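Local atomic coordinates of ferulic acid decarboxylase 1 (PDB entry 4ZAD), a protein that binds a prenylated flavin cofactor and manganese and probably catalyses the reversible decarboxylation of aromatic acids such as ferulic, coumaric and cinnamic acid to their vinyl derivatives. Residues T39-A42 / Y43-L47; Y496-E499 / V500-K503; R435-P438 / V439-L443. All blocks are in the same frame, centred on the assembly; numbering follows the deposited sequence.

Contact 1: T39-A42 / Y43-L47; sequences TRKA and YENKL
Thr39 to Glu44 keep regular helical spacing, with Tyr43 N bonded to Thr39 O at 2.8 Å and Glu44 N to Arg40 O at 3.1 Å. Near the end of helix 34-45 the pattern changes: Lys46 takes positive phi, and Leu47 N reaches back to Ala42 O at 3.0 Å, in the carbonyl plane, while Lys46 N makes weak bonds to Ala42 O and Tyr43 O. This is a Schellman motif, and the CB atoms of Leu47 and Ala42 form its apolar contact at 4.5 Å. It ends the helix of the beta-alpha-beta unit formed with strands 22-25 and 49-52. Asn45 adds a side-chain bond in the last turn: with CG beside its own backbone N (chi1 -53°), Asn45 ND2 donates to Lys41 O at 2.8 Å; the same carbonyl also accepts from Asn45 N and is gripped twice.

Along the flank, Arg40 and Glu44 cross at about a right angle. The Arg40 chain bends at chi2 and chi3, which brings Arg40 NH1 within 3.2 Å of Glu44 OE1. The N-H...O bond of this salt bridge is almost straight, with OE1 in the guanidinium plane and its anti lone pair used. Tyr43 CD2 sits over one guanidinium face, toward its rim and 3.6 Å from Arg40 NE, with ring and guanidinium planes 41° apart. Arg40 has a second carboxylate in Asp328, the Tyr43 hydroxyl bonds Glu329, and Glu44 OE2 accepts from the backbone N of Phe493 of the second subunit; Lys41 makes a cation-pi contact with Trp508 of that subunit.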
ATOM      1  N   THR A  39      10.208  20.285   9.109  1.00 28.06           N
ATOM      2  CA  THR A  39       9.879  19.999   7.741  1.00 27.84           C
ATOM      3  C   THR A  39       9.283  18.605   7.627  1.00 28.97           C
ATOM      4  O   THR A  39       8.254  18.423   6.960  1.00 30.05           O
ATOM      5  CB  THR A  39      11.096  20.222   6.756  1.00 27.74           C
ATOM      6  OG1 THR A  39      12.248  19.519   7.196  1.00 25.64           O
ATOM      7  CG2 THR A  39      11.439  21.706   6.634  1.00 27.87           C
ATOM      8  N   ARG A  40       9.901  17.625   8.270  1.00 29.29           N
ATOM      9  CA  ARG A  40       9.373  16.271   8.279  1.00 30.17           C
ATOM     10  C   ARG A  40       7.947  16.133   8.792  1.00 31.15           C
ATOM     11  O   ARG A  40       7.178  15.352   8.252  1.00 31.38           O
ATOM     12  CB  ARG A  40      10.255  15.363   9.120  1.00 30.50           C
ATOM     13  CG  ARG A  40      11.311  14.685   8.277  1.00 32.62           C
ATOM     14  CD  ARG A  40      10.613  13.721   7.391  1.00 33.78           C
ATOM     15  NE  ARG A  40      10.993  13.839   6.001  1.00 35.89           N
ATOM     16  CZ  ARG A  40      10.386  13.166   5.030  1.00 35.27           C
ATOM     17  NH1 ARG A  40       9.380  12.354   5.320  1.00 35.05           N
ATOM     18  NH2 ARG A  40      10.793  13.291   3.777  1.00 35.57           N
ATOM     19  N   LYS A  41       7.620  16.843   9.863  1.00 32.04           N
ATOM     20  CA  LYS A  41       6.302  16.789  10.421  1.00 33.08           C
ATOM     21  C   LYS A  41       5.327  17.510   9.449  1.00 33.29           C
ATOM     22  O   LYS A  41       4.217  17.024   9.214  1.00 33.47           O
ATOM     23  CB  LYS A  41       6.318  17.382  11.827  1.00 33.86           C
ATOM     24  CG  LYS A  41       5.007  17.233  12.571  1.00 37.20           C
ATOM     25  CD  LYS A  41       5.136  17.252  14.113  1.00 41.99           C
ATOM     26  CE  LYS A  41       3.793  16.722  14.769  1.00 46.01           C
ATOM     27  NZ  LYS A  41       3.593  16.882  16.289  1.00 46.84           N
ATOM     28  N   ALA A  42       5.775  18.611   8.842  1.00 33.30           N
ATOM     29  CA  ALA A  42       5.069  19.259   7.730  1.00 34.12           C
ATOM     30  C   ALA A  42       4.733  18.306   6.527  1.00 34.95           C
ATOM     31  O   ALA A  42       3.598  18.244   6.077  1.00 35.71           O
ATOM     32  CB  ALA A  42       5.876  20.456   7.239  1.00 33.50           C
ATOM     33  N   TYR A  43       5.723  17.559   6.042  1.00 35.10           N
ATOM     34  CA  TYR A  43       5.546  16.638   4.946  1.00 34.82           C
ATOM     35  C   TYR A  43       4.516  15.633   5.308  1.00 34.97           C
ATOM     36  O   TYR A  43       3.594  15.372   4.537  1.00 35.68           O
ATOM     37  CB  TYR A  43       6.825  15.843   4.654  1.00 34.70           C
ATOM     38  CG  TYR A  43       7.953  16.576   3.962  1.00 34.29           C
ATOM     39  CD1 TYR A  43       7.775  17.159   2.714  1.00 34.13           C
ATOM     40  CD2 TYR A  43       9.219  16.633   4.534  1.00 33.41           C
ATOM     41  CE1 TYR A  43       8.814  17.820   2.084  1.00 33.65           C
ATOM     42  CE2 TYR A  43      10.261  17.271   3.911  1.00 33.08           C
ATOM     43  CZ  TYR A  43      10.066  17.853   2.683  1.00 33.27           C
ATOM     44  OH  TYR A  43      11.104  18.480   2.061  1.00 29.97           O
ATOM     45  N   GLU A  44       4.698  15.046   6.477  1.00 35.17           N
ATOM     46  CA  GLU A  44       4.021  13.793   6.837  1.00 35.80           C
ATOM     47  C   GLU A  44       2.567  14.036   7.187  1.00 35.49           C
ATOM     48  O   GLU A  44       1.745  13.153   7.012  1.00 34.49           O
ATOM     49  CB  GLU A  44       4.770  13.067   7.984  1.00 35.76           C
ATOM     50  CG  GLU A  44       6.138  12.493   7.541  1.00 38.05           C
ATOM     51  CD  GLU A  44       7.155  12.156   8.678  1.00 41.48           C
ATOM     52  OE1 GLU A  44       8.334  11.923   8.334  1.00 39.14           O
ATOM     53  OE2 GLU A  44       6.798  12.097   9.886  1.00 44.45           O
ATOM     54  N   ASN A  45       2.251  15.234   7.675  1.00 36.05           N
ATOM     55  CA  ASN A  45       0.858  15.555   8.029  1.00 36.77           C
ATOM     56  C   ASN A  45       0.193  16.531   7.049  1.00 36.85           C
ATOM     57  O   ASN A  45      -0.993  16.835   7.178  1.00 36.48           O
ATOM     58  CB  ASN A  45       0.781  15.987   9.496  1.00 36.92           C
ATOM     59  CG  ASN A  45       1.438  14.951  10.432  1.00 38.46           C
ATOM     60  OD1 ASN A  45       0.807  13.979  10.857  1.00 38.97           O
ATOM     61  ND2 ASN A  45       2.731  15.133  10.700  1.00 40.39           N
ATOM     62  N   LYS A  46       0.958  16.939   6.031  1.00 36.92           N
ATOM     63  CA  LYS A  46       0.474  17.749   4.893  1.00 37.13           C
ATOM     64  C   LYS A  46       0.101  19.148   5.335  1.00 36.72           C
ATOM     65  O   LYS A  46      -0.858  19.737   4.858  1.00 36.69           O
ATOM     66  CB  LYS A  46      -0.688  17.090   4.130  1.00 37.62           C
ATOM     67  CG  LYS A  46      -0.410  15.706   3.491  1.00 37.95           C
ATOM     68  CD  LYS A  46      -1.640  15.308   2.665  1.00 40.31           C
ATOM     69  CE  LYS A  46      -1.676  13.843   2.221  1.00 42.10           C
ATOM     70  NZ  LYS A  46      -2.910  13.599   1.361  1.00 44.12           N
ATOM     71  N   LEU A  47       0.914  19.663   6.245  1.00 36.37           N
ATOM     72  CA  LEU A  47       0.785  20.996   6.782  1.00 36.23           C
ATOM     73  C   LEU A  47       1.395  21.994   5.812  1.00 35.62           C
ATOM     74  O   LEU A  47       1.993  21.613   4.785  1.00 35.29           O
ATOM     75  CB  LEU A  47       1.524  21.078   8.148  1.00 36.75           C
ATOM     76  CG  LEU A  47       1.093  20.070   9.241  1.00 37.50           C
ATOM     77  CD1 LEU A  47       1.947  20.129  10.518  1.00 35.17           C
ATOM     78  CD2 LEU A  47      -0.419  20.221   9.568  1.00 38.68           C
TER

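Contact 2: Y496-E499 / V500-K503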
ATOM      1  N   TYR A 496     -20.922  -1.206  -8.483  1.00 24.71           N
ATOM      2  CA  TYR A 496     -22.279  -1.621  -8.672  1.00 25.18           C
ATOM      3  C   TYR A 496     -22.810  -0.919  -9.927  1.00 25.86           C
ATOM      4  O   TYR A 496     -22.222   0.058 -10.375  1.00 23.41           O
ATOM      5  CB  TYR A 496     -23.151  -1.303  -7.411  1.00 24.92           C
ATOM      6  CG  TYR A 496     -23.024  -2.364  -6.350  1.00 24.67           C
ATOM      7  CD1 TYR A 496     -22.062  -2.255  -5.357  1.00 24.54           C
ATOM      8  CD2 TYR A 496     -23.818  -3.505  -6.370  1.00 23.50           C
ATOM      9  CE1 TYR A 496     -21.916  -3.236  -4.411  1.00 25.11           C
ATOM     10  CE2 TYR A 496     -23.668  -4.498  -5.416  1.00 23.90           C
ATOM     11  CZ  TYR A 496     -22.704  -4.357  -4.449  1.00 23.31           C
ATOM     12  OH  TYR A 496     -22.522  -5.302  -3.495  1.00 21.65           O
ATOM     13  N   PRO A 497     -23.938  -1.424 -10.468  1.00 27.52           N
ATOM     14  CA  PRO A 497     -24.649  -0.845 -11.596  1.00 28.93           C
ATOM     15  C   PRO A 497     -25.068   0.588 -11.357  1.00 30.78           C
ATOM     16  O   PRO A 497     -25.501   0.962 -10.252  1.00 31.67           O
ATOM     17  CB  PRO A 497     -25.891  -1.742 -11.755  1.00 28.34           C
ATOM     18  CG  PRO A 497     -25.548  -3.000 -11.186  1.00 28.35           C
ATOM     19  CD  PRO A 497     -24.504  -2.728 -10.094  1.00 27.67           C
ATOM     20  N   GLU A 498     -24.963   1.379 -12.409  1.00 32.72           N
ATOM     21  CA  GLU A 498     -25.156   2.809 -12.289  1.00 34.69           C
ATOM     22  C   GLU A 498     -26.500   3.142 -11.594  1.00 34.17           C
ATOM     23  O   GLU A 498     -26.531   4.006 -10.727  1.00 33.83           O
ATOM     24  CB  GLU A 498     -25.013   3.475 -13.674  1.00 35.62           C
ATOM     25  CG  GLU A 498     -23.987   4.635 -13.727  1.00 41.02           C
ATOM     26  CD  GLU A 498     -22.562   4.259 -13.209  1.00 46.96           C
ATOM     27  OE1 GLU A 498     -22.126   3.080 -13.401  1.00 49.79           O
ATOM     28  OE2 GLU A 498     -21.881   5.165 -12.620  1.00 49.74           O
ATOM     29  N   GLU A 499     -27.568   2.433 -11.975  1.00 34.20           N
ATOM     30  CA  GLU A 499     -28.930   2.633 -11.439  1.00 34.35           C
ATOM     31  C   GLU A 499     -28.869   2.471  -9.918  1.00 33.09           C
ATOM     32  O   GLU A 499     -29.397   3.295  -9.183  1.00 31.39           O
ATOM     33  CB  GLU A 499     -29.971   1.636 -12.078  1.00 35.33           C
ATOM     34  CG  GLU A 499     -31.097   2.292 -13.029  1.00 40.09           C
ATOM     35  CD  GLU A 499     -32.505   1.481 -13.113  1.00 45.65           C
ATOM     36  OE1 GLU A 499     -33.582   2.034 -12.713  1.00 47.54           O
ATOM     37  OE2 GLU A 499     -32.547   0.303 -13.571  1.00 46.77           O
ATOM     38  N   VAL A 500     -28.176   1.418  -9.464  1.00 32.54           N
ATOM     39  CA  VAL A 500     -28.116   1.098  -8.051  1.00 32.06           C
ATOM     40  C   VAL A 500     -27.331   2.160  -7.337  1.00 31.54           C
ATOM     41  O   VAL A 500     -27.826   2.745  -6.398  1.00 30.90           O
ATOM     42  CB  VAL A 500     -27.510  -0.313  -7.771  1.00 32.73           C
ATOM     43  CG1 VAL A 500     -27.270  -0.502  -6.275  1.00 30.87           C
ATOM     44  CG2 VAL A 500     -28.456  -1.429  -8.300  1.00 32.63           C
ATOM     45  N   LYS A 501     -26.131   2.455  -7.797  1.00 31.61           N
ATOM     46  CA  LYS A 501     -25.344   3.489  -7.125  1.00 32.64           C
ATOM     47  C   LYS A 501     -26.128   4.787  -6.983  1.00 33.29           C
ATOM     48  O   LYS A 501     -26.056   5.407  -5.927  1.00 32.89           O
ATOM     49  CB  LYS A 501     -24.005   3.789  -7.823  1.00 32.90           C
ATOM     50  CG  LYS A 501     -23.052   2.625  -7.865  1.00 33.18           C
ATOM     51  CD  LYS A 501     -21.689   3.012  -8.433  1.00 33.73           C
ATOM     52  CE  LYS A 501     -21.733   3.288  -9.905  1.00 35.08           C
ATOM     53  NZ  LYS A 501     -20.365   3.475 -10.471  1.00 34.91           N
ATOM     54  N   ASN A 502     -26.868   5.184  -8.025  1.00 34.05           N
ATOM     55  CA  ASN A 502     -27.534   6.486  -8.037  1.00 34.90           C
ATOM     56  C   ASN A 502     -28.678   6.542  -7.035  1.00 34.16           C
ATOM     57  O   ASN A 502     -28.865   7.538  -6.355  1.00 34.63           O
ATOM     58  CB  ASN A 502     -28.073   6.862  -9.435  1.00 35.66           C
ATOM     59  CG  ASN A 502     -26.969   7.014 -10.513  1.00 39.92           C
ATOM     60  OD1 ASN A 502     -25.752   6.925 -10.244  1.00 48.33           O
ATOM     61  ND2 ASN A 502     -27.403   7.245 -11.749  1.00 43.27           N
ATOM     62  N   LYS A 503     -29.462   5.480  -6.958  1.00 33.57           N
ATOM     63  CA  LYS A 503     -30.565   5.426  -5.997  1.00 32.76           C
ATOM     64  C   LYS A 503     -29.996   5.441  -4.595  1.00 32.19           C
ATOM     65  O   LYS A 503     -30.433   6.197  -3.766  1.00 32.25           O
ATOM     66  CB  LYS A 503     -31.432   4.179  -6.223  1.00 32.36           C
ATOM     67  CG  LYS A 503     -32.744   4.137  -5.405  1.00 32.86           C
ATOM     68  CD  LYS A 503     -33.402   2.757  -5.511  1.00 33.46           C
ATOM     69  CE  LYS A 503     -34.736   2.682  -4.789  1.00 34.62           C
ATOM     70  NZ  LYS A 503     -35.127   1.292  -4.431  1.00 32.72           N
TER
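Lys501 folds back over the residues that start its own helix, and its side chain passes Tyr496 before ending at the Glu498 carboxylate. Lys501 CB starts near Glu498 O, at 3.9 Å. Lys501 CG then packs against Tyr496 CB at 4.0 Å, and CD continues past Tyr496 O. A bend at chi3 (-71°) turns the end of the chain, bringing Lys501 CE within 3.3 Å of Tyr496 O. Beyond it, Lys501 NZ forms a salt bridge with Glu498 OE2 at 3.1 Å, approaching on the syn side but 35° out of the carboxylate plane; its bond to OE1 is weak. The Glu498 chain, bent at chi2, crosses obliquely to meet it, and NZ also donates to the backbone O of Asn494.

Pro497 occupies the N-cap of helix 498-506: Pro497 O accepts the nearly straight bond from Lys501 N at 2.9 Å, and Pro497 CB packs on Val500 CG2 at 4.3 Å. Pro497 and Val500 both rest on Leu33 of the second subunit, and the Tyr496 hydroxyl bonds Leu148 O of that subunit. Glu498 lies in the first turn of the helix, where its negative charge would be expected to interact favourably with the helix dipole, while the ammonium group of Lys501 ties it to the preceding loop.

Contact 3: R435-P438 / V439-L443; sequences RHTP and VQDQL
Asp441 CG is anti to its carbonyl carbon (chi1 -62°), which turns the carboxylate back toward Thr437, while Gln442, extended beyond CG, carries its amide to Val439 N across the turn. Both fix the loop between helix 425-434 and strand 442-445, an edge strand within this chain of the mixed sheet of the C-terminal domain, where a type I beta turn spans Val439 to Gln442. Thr437 and Asp441 are paired twice: Thr437 N donates to Asp441 OD2 at 3.2 Å, from well above the carboxylate plane, and Asp441 N donates to Thr437 O, also at 3.2 Å and nearly straight.

Val439 has positive phi (69°), and the weak bond from Gln440 N to Pro438 O at 2.7 Å closes a classic gamma turn around it. Thr437 CG2 lies alongside Gln440 CB at 3.7 Å, the two side chains pointing the same way. The His436 ring meets the Gln442 side chain obliquely, His436 CD2 4.1 Å from Gln442 CG, with ring and amide planes 72° apart; His436 ND1 bonds Tyr432 O. Thr437 packs on Phe456 of the second subunit. Gln442 OE1, which has a further weak bond to Gln442 NE2 of that subunit, accepts from Val439 N at 2.7 Å through an in-plane lone pair.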
ATOM      1  N   ARG A 435      -3.430  -9.703  -9.017  1.00 21.31           N
ATOM      2  CA  ARG A 435      -3.296 -10.041 -10.447  1.00 21.47           C
ATOM      3  C   ARG A 435      -1.943 -10.618 -10.941  1.00 22.00           C
ATOM      4  O   ARG A 435      -1.768 -10.777 -12.124  1.00 21.51           O
ATOM      5  CB  ARG A 435      -3.652  -8.818 -11.294  1.00 21.24           C
ATOM      6  CG  ARG A 435      -4.983  -8.213 -10.907  1.00 21.73           C
ATOM      7  CD  ARG A 435      -5.537  -7.201 -11.927  1.00 20.59           C
ATOM      8  NE  ARG A 435      -6.748  -6.607 -11.389  1.00 16.33           N
ATOM      9  CZ  ARG A 435      -7.425  -5.615 -11.932  1.00 18.04           C
ATOM     10  NH1 ARG A 435      -7.049  -5.109 -13.099  1.00 21.01           N
ATOM     11  NH2 ARG A 435      -8.536  -5.166 -11.327  1.00 17.74           N
ATOM     12  N   HIS A 436      -0.986 -10.922 -10.074  1.00 22.66           N
ATOM     13  CA  HIS A 436       0.283 -11.490 -10.561  1.00 23.34           C
ATOM     14  C   HIS A 436       0.711 -12.608  -9.654  1.00 24.17           C
ATOM     15  O   HIS A 436       0.717 -12.452  -8.436  1.00 25.29           O
ATOM     16  CB  HIS A 436       1.400 -10.423 -10.644  1.00 22.98           C
ATOM     17  CG  HIS A 436       2.291 -10.364  -9.445  1.00 21.37           C
ATOM     18  ND1 HIS A 436       2.067  -9.507  -8.393  1.00 24.77           N
ATOM     19  CD2 HIS A 436       3.418 -11.049  -9.129  1.00 23.41           C
ATOM     20  CE1 HIS A 436       3.020  -9.656  -7.484  1.00 23.74           C
ATOM     21  NE2 HIS A 436       3.853 -10.593  -7.906  1.00 22.20           N
ATOM     22  N   THR A 437       1.064 -13.737 -10.254  1.00 24.86           N
ATOM     23  CA  THR A 437       1.681 -14.843  -9.526  1.00 24.90           C
ATOM     24  C   THR A 437       3.053 -14.463  -9.009  1.00 24.39           C
ATOM     25  O   THR A 437       3.929 -14.160  -9.773  1.00 23.69           O
ATOM     26  CB  THR A 437       1.863 -16.050 -10.433  1.00 24.76           C
ATOM     27  OG1 THR A 437       0.589 -16.470 -10.887  1.00 25.99           O
ATOM     28  CG2 THR A 437       2.499 -17.198  -9.681  1.00 25.54           C
ATOM     29  N   PRO A 438       3.257 -14.524  -7.699  1.00 25.16           N
ATOM     30  CA  PRO A 438       4.621 -14.258  -7.245  1.00 26.11           C
ATOM     31  C   PRO A 438       5.677 -15.006  -8.022  1.00 27.05           C
ATOM     32  O   PRO A 438       5.550 -16.203  -8.263  1.00 28.46           O
ATOM     33  CB  PRO A 438       4.596 -14.716  -5.791  1.00 25.88           C
ATOM     34  CG  PRO A 438       3.201 -14.399  -5.355  1.00 24.69           C
ATOM     35  CD  PRO A 438       2.342 -14.735  -6.571  1.00 24.60           C
ATOM     36  N   VAL A 439       6.701 -14.269  -8.421  1.00 28.29           N
ATOM     37  CA  VAL A 439       7.868 -14.776  -9.175  1.00 28.65           C
ATOM     38  C   VAL A 439       7.503 -15.186 -10.622  1.00 28.81           C
ATOM     39  O   VAL A 439       8.158 -14.717 -11.575  1.00 28.20           O
ATOM     40  CB  VAL A 439       8.672 -15.873  -8.399  1.00 29.19           C
ATOM     41  CG1 VAL A 439       9.981 -16.256  -9.148  1.00 28.61           C
ATOM     42  CG2 VAL A 439       9.017 -15.401  -6.951  1.00 27.32           C
ATOM     43  N   GLN A 440       6.460 -15.990 -10.824  1.00 28.14           N
ATOM     44  CA  GLN A 440       6.208 -16.464 -12.203  1.00 28.74           C
ATOM     45  C   GLN A 440       5.872 -15.352 -13.179  1.00 27.94           C
ATOM     46  O   GLN A 440       6.290 -15.407 -14.319  1.00 28.40           O
ATOM     47  CB  GLN A 440       5.124 -17.563 -12.298  1.00 29.17           C
ATOM     48  CG  GLN A 440       5.549 -18.913 -11.733  1.00 30.46           C
ATOM     49  CD  GLN A 440       6.707 -19.552 -12.501  1.00 33.87           C
ATOM     50  OE1 GLN A 440       6.700 -19.620 -13.756  1.00 34.39           O
ATOM     51  NE2 GLN A 440       7.715 -20.033 -11.743  1.00 34.59           N
ATOM     52  N   ASP A 441       5.096 -14.369 -12.747  1.00 27.51           N
ATOM     53  CA  ASP A 441       4.705 -13.268 -13.622  1.00 27.07           C
ATOM     54  C   ASP A 441       5.641 -12.048 -13.398  1.00 26.59           C
ATOM     55  O   ASP A 441       5.245 -10.904 -13.581  1.00 26.41           O
ATOM     56  CB  ASP A 441       3.210 -12.934 -13.414  1.00 26.74           C
ATOM     57  CG  ASP A 441       2.243 -14.137 -13.792  1.00 27.79           C
ATOM     58  OD1 ASP A 441       2.672 -15.121 -14.425  1.00 25.27           O
ATOM     59  OD2 ASP A 441       1.027 -14.091 -13.460  1.00 26.36           O
ATOM     60  N   GLN A 442       6.891 -12.299 -13.013  1.00 25.71           N
ATOM     61  CA  GLN A 442       7.886 -11.252 -12.905  1.00 25.49           C
ATOM     62  C   GLN A 442       9.037 -11.631 -13.826  1.00 25.68           C
ATOM     63  O   GLN A 442       9.737 -12.644 -13.610  1.00 25.77           O
ATOM     64  CB  GLN A 442       8.386 -11.087 -11.463  1.00 24.81           C
ATOM     65  CG  GLN A 442       7.285 -10.871 -10.450  1.00 26.16           C
ATOM     66  CD  GLN A 442       7.788 -10.784  -8.989  1.00 25.88           C
ATOM     67  OE1 GLN A 442       7.581 -11.694  -8.180  1.00 24.69           O
ATOM     68  NE2 GLN A 442       8.422  -9.672  -8.659  1.00 24.09           N
ATOM     69  N   LEU A 443       9.255 -10.820 -14.854  1.00 25.67           N
ATOM     70  CA  LEU A 443      10.338 -11.116 -15.801  1.00 25.63           C
ATOM     71  C   LEU A 443      11.594 -10.400 -15.315  1.00 25.54           C
ATOM     72  O   LEU A 443      11.603  -9.191 -15.283  1.00 25.34           O
ATOM     73  CB  LEU A 443       9.950 -10.665 -17.207  1.00 25.14           C
ATOM     74  CG  LEU A 443      10.997 -10.985 -18.268  1.00 24.25           C
ATOM     75  CD1 LEU A 443      11.115 -12.445 -18.422  1.00 22.98           C
ATOM     76  CD2 LEU A 443      10.629 -10.342 -19.593  1.00 23.86           C
TER

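How the contacts relate
The three contacts share no helix or strand, and their centres lie about 35 to 38 Å apart within the chain. Contacts 1 and 3 are partly buried, whereas contact 2 lies at the surface. Contact 1 ends a helix, contact 2 begins one, and contact 3 is a loop with tight turns leading into a strand, held by backbone and side-chain amides and one carboxylate instead of the Arg-Glu and Lys-Glu salt bridges of the other two. All touch the second subunit. Contacts 1 and 2 are linked across the dimer: Lys503 pairs with Glu34 on helix 34-45 of the second subunit, and the Tyr496 hydroxyl bonds Asn322 of the second subunit.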